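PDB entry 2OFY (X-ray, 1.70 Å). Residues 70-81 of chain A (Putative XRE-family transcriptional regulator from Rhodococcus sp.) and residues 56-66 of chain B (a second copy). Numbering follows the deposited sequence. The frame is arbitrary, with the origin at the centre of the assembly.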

# COMPACT_ATOMS: atom_id res chain seq x y z
N SER A 70 11.53 -2.33 -5.41
CA SER A 70 10.52 -1.46 -6.03
C SER A 70 9.11 -1.98 -5.72
O SER A 70 8.85 -3.17 -5.89
CB SER A 70 10.70 -1.42 -7.56
OG SER A 70 9.52 -0.94 -8.22
N LEU A 71 8.24 -1.08 -5.25
CA LEU A 71 6.83 -1.44 -4.96
C LEU A 71 6.11 -1.91 -6.22
O LEU A 71 5.21 -2.72 -6.12
CB LEU A 71 6.10 -0.24 -4.39
CG LEU A 71 6.55 0.17 -2.97
CD1 LEU A 71 5.88 1.41 -2.44
CD2 LEU A 71 6.35 -0.97 -1.99
N ASP A 72 6.47 -1.38 -7.38
CA ASP A 72 5.84 -1.84 -8.64
C ASP A 72 6.22 -3.27 -8.93
O ASP A 72 5.35 -4.04 -9.39
CB ASP A 72 6.25 -0.92 -9.78
CG ASP A 72 5.75 0.43 -9.54
OD1 ASP A 72 4.50 0.59 -9.56
OD2 ASP A 72 6.58 1.27 -9.14
N ASP A 73 7.48 -3.63 -8.64
CA ASP A 73 7.92 -5.00 -8.84
C ASP A 73 7.16 -5.94 -7.89
O ASP A 73 6.78 -7.04 -8.24
CB ASP A 73 9.42 -5.14 -8.65
CG ASP A 73 10.24 -4.48 -9.78
OD1 ASP A 73 9.73 -4.29 -10.91
OD2 ASP A 73 11.43 -4.14 -9.49
N VAL A 74 6.91 -5.47 -6.68
CA VAL A 74 6.20 -6.26 -5.67
C VAL A 74 4.70 -6.42 -6.04
O VAL A 74 4.20 -7.54 -6.03
CB VAL A 74 6.34 -5.57 -4.30
CG1 VAL A 74 5.31 -6.10 -3.25
CG2 VAL A 74 7.80 -5.76 -3.78
N ALA A 75 4.05 -5.31 -6.37
CA ALA A 75 2.61 -5.33 -6.71
C ALA A 75 2.35 -6.22 -7.92
O ALA A 75 1.27 -6.80 -8.03
CB ALA A 75 2.10 -3.94 -6.95
N ALA A 76 3.33 -6.35 -8.83
CA ALA A 76 3.21 -7.19 -10.03
C ALA A 76 2.82 -8.65 -9.80
O ALA A 76 2.23 -9.28 -10.69
CB ALA A 76 4.49 -7.12 -10.85
N VAL A 77 3.17 -9.23 -8.63
CA VAL A 77 2.77 -10.64 -8.37
C VAL A 77 1.32 -10.91 -8.09
O VAL A 77 0.94 -12.07 -7.95
CB VAL A 77 3.58 -11.32 -7.22
CG1 VAL A 77 5.07 -11.27 -7.51
CG2 VAL A 77 3.22 -10.70 -5.85
N VAL A 78 0.50 -9.85 -7.94
CA VAL A 78 -0.92 -10.00 -7.65
C VAL A 78 -1.87 -9.40 -8.68
O VAL A 78 -1.49 -8.51 -9.47
CB VAL A 78 -1.29 -9.37 -6.32
CG1 VAL A 78 -0.68 -10.13 -5.18
CG2 VAL A 78 -0.84 -7.87 -6.31
N THR A 79 -3.11 -9.86 -8.57
CA THR A 79 -4.25 -9.37 -9.35
C THR A 79 -5.27 -8.65 -8.48
O THR A 79 -5.53 -9.05 -7.33
CB THR A 79 -4.98 -10.50 -10.03
OG1 THR A 79 -5.53 -11.38 -9.04
CG2 THR A 79 -4.03 -11.27 -10.90
N PHE A 80 -5.83 -7.60 -9.06
CA PHE A 80 -6.87 -6.82 -8.43
C PHE A 80 -7.98 -6.78 -9.42
O PHE A 80 -7.71 -6.74 -10.63
CB PHE A 80 -6.39 -5.38 -8.17
CG PHE A 80 -5.05 -5.29 -7.48
CD1 PHE A 80 -4.89 -5.77 -6.18
CD2 PHE A 80 -3.96 -4.76 -8.13
CE1 PHE A 80 -3.70 -5.66 -5.55
CE2 PHE A 80 -2.80 -4.65 -7.53
CZ PHE A 80 -2.61 -5.14 -6.24
N GLY A 81 -9.20 -6.79 -8.89
CA GLY A 81 -10.40 -6.51 -9.66
C GLY A 81 -10.95 -7.76 -10.29
O GLY A 81 -10.50 -8.88 -9.96
N ALA B 56 -4.59 0.95 3.17
CA ALA B 56 -4.07 -0.41 3.04
C ALA B 56 -3.17 -0.42 1.81
O ALA B 56 -3.53 0.19 0.76
CB ALA B 56 -5.24 -1.36 2.78
N PHE B 57 -2.05 -1.13 1.91
CA PHE B 57 -1.18 -1.31 0.76
C PHE B 57 -1.91 -1.80 -0.48
O PHE B 57 -1.72 -1.21 -1.58
CB PHE B 57 -0.06 -2.38 1.10
CG PHE B 57 0.84 -2.64 -0.09
CD1 PHE B 57 1.74 -1.61 -0.50
CD2 PHE B 57 0.73 -3.83 -0.80
CE1 PHE B 57 2.54 -1.81 -1.66
CE2 PHE B 57 1.56 -4.05 -1.92
CZ PHE B 57 2.44 -3.02 -2.33
N PHE B 58 -2.73 -2.88 -0.37
CA PHE B 58 -3.35 -3.46 -1.54
C PHE B 58 -4.45 -2.56 -2.13
O PHE B 58 -4.74 -2.65 -3.30
CB PHE B 58 -3.84 -4.85 -1.22
CG PHE B 58 -2.69 -5.83 -1.13
CD1 PHE B 58 -1.85 -6.03 -2.25
CD2 PHE B 58 -2.47 -6.57 0.02
CE1 PHE B 58 -0.82 -6.97 -2.22
CE2 PHE B 58 -1.41 -7.51 0.06
CZ PHE B 58 -0.58 -7.68 -1.06
N THR B 59 -5.00 -1.69 -1.30
CA THR B 59 -5.99 -0.72 -1.80
C THR B 59 -5.29 0.29 -2.70
O THR B 59 -5.70 0.55 -3.82
CB THR B 59 -6.76 -0.04 -0.67
OG1 THR B 59 -7.49 -1.07 0.04
CG2 THR B 59 -7.71 1.03 -1.24
N ILE B 60 -4.22 0.86 -2.18
CA ILE B 60 -3.47 1.85 -2.97
C ILE B 60 -2.85 1.20 -4.23
O ILE B 60 -2.95 1.76 -5.36
CB ILE B 60 -2.38 2.49 -2.09
CG1 ILE B 60 -3.01 3.18 -0.89
CG2 ILE B 60 -1.62 3.55 -2.93
CD1 ILE B 60 -4.18 4.17 -1.20
N ALA B 61 -2.31 0.00 -4.09
CA ALA B 61 -1.74 -0.78 -5.21
C ALA B 61 -2.79 -0.98 -6.30
O ALA B 61 -2.51 -0.76 -7.51
CB ALA B 61 -1.21 -2.14 -4.72
N ALA B 62 -4.03 -1.34 -5.91
CA ALA B 62 -5.11 -1.60 -6.91
C ALA B 62 -5.50 -0.32 -7.65
O ALA B 62 -5.64 -0.33 -8.89
CB ALA B 62 -6.33 -2.22 -6.20
N VAL B 63 -5.68 0.78 -6.92
CA VAL B 63 -6.04 2.07 -7.56
C VAL B 63 -4.93 2.52 -8.47
O VAL B 63 -5.18 2.94 -9.61
CB VAL B 63 -6.42 3.13 -6.48
CG1 VAL B 63 -6.72 4.49 -7.15
CG2 VAL B 63 -7.70 2.62 -5.68
N ALA B 64 -3.69 2.43 -7.95
CA ALA B 64 -2.53 2.81 -8.77
C ALA B 64 -2.55 2.01 -10.07
O ALA B 64 -2.26 2.58 -11.14
CB ALA B 64 -1.20 2.60 -8.01
N ARG B 65 -2.80 0.71 -9.99
CA ARG B 65 -2.80 -0.10 -11.21
C ARG B 65 -3.79 0.44 -12.26
O ARG B 65 -3.46 0.58 -13.45
CB ARG B 65 -3.17 -1.57 -10.89
CG ARG B 65 -3.01 -2.50 -12.06
CD ARG B 65 -3.05 -3.95 -11.59
NE ARG B 65 -1.79 -4.32 -10.92
CZ ARG B 65 -1.44 -5.56 -10.56
NH1 ARG B 65 -2.25 -6.61 -10.77
NH2 ARG B 65 -0.27 -5.75 -9.98
N VAL B 66 -5.02 0.68 -11.81
CA VAL B 66 -6.10 1.11 -12.67
C VAL B 66 -5.77 2.47 -13.28
O VAL B 66 -6.07 2.76 -14.45
CB VAL B 66 -7.45 1.18 -11.89
CG1 VAL B 66 -8.58 1.79 -12.75
CG2 VAL B 66 -7.88 -0.26 -11.43
O HOH W 1 -5.38 -7.28 -11.75

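The contact joins a short helix and the extended segment that follows it in chain A to one long helix in chain B. In chain A the helix starts at Leu A71, capped by Ser A70, whose OG accepts weak hydrogen bonds from Asp A72 N (3.2 Å) and Asp A73 N (3.4 Å). A type I turn from Ala A75 to Val A78 then redirects the chain into an extended run through Phe A80. The helix of chain B, from Phe B57 onward, crosses the chain A helix almost at right angles, 95° between their directions, with the axes 11.1 Å apart at closest approach. The closest CA pairs each include an alanine: the CA atoms of Phe A80 and Ala B62 lie 5.7 Å apart, and those of Ala A75 and Ala B61 6.5 Å.

Phe A80 and Arg B65 cover the most surface, and they meet each other. The ring of Phe A80 lies along the chain B helix. Ala B62 sits over one face, its CB 4.0 Å from the ring centroid in a CH-pi contact and 3.6 Å from Phe A80 CG. A methyl group suits this place because it offers C-H bonds to the pi cloud while letting a flat aromatic ring lie close to the helix backbone. Ala B61 adds a second small contact, its CB 3.6 Å from Phe A80 CZ, and Phe B58 approaches the ring edge, its CD1 3.8 Å from Phe A80 CE1.

Arg B65 extends its long side chain to reach the turn of chain A. Phe A80 CE2 lies over one face of the guanidinium, 3.4 Å from Arg B65 CZ, while NH1 and NH2 donate to backbone carbonyls near its plane. Arg B65 NH1 donates to Val A78 O in a very short hydrogen bond of 2.4 Å, and Arg B65 NH2 gives weak bonds to Ala A75 O at 2.7 Å and to Val A78 O at 3.1 Å. Arginine fits both demands: a planar, delocalised cation can take an aromatic carbon over one face and still spend its in-plane donors on oxygens. Ala A75 O also accepts from Val A78 N at 3.1 Å, so the arginine binds the turn at a carbonyl that helps to define it. Water 1 extends the polar network, accepting from Phe A80 N at 2.7 Å and, weakly, from Arg B65 NH1 at 3.3 Å.

Phe B57 is the third large contributor and is wholly apolar in its contacts here. Its CA-to-CB bond points sideways, but the ring swings in toward the chain A helix, where Phe B57 CE1 lies 3.9 Å from Leu A71 CD2 and Phe B57 CZ 4.3 Å from Val A74 CG1. Branched aliphatic side chains suit a broad ring, since their methyl groups pack against it without requiring polar partners. Phe B58 makes a similar contact farther along chain A, its CE1 4.2 Å from Val A78 CG2.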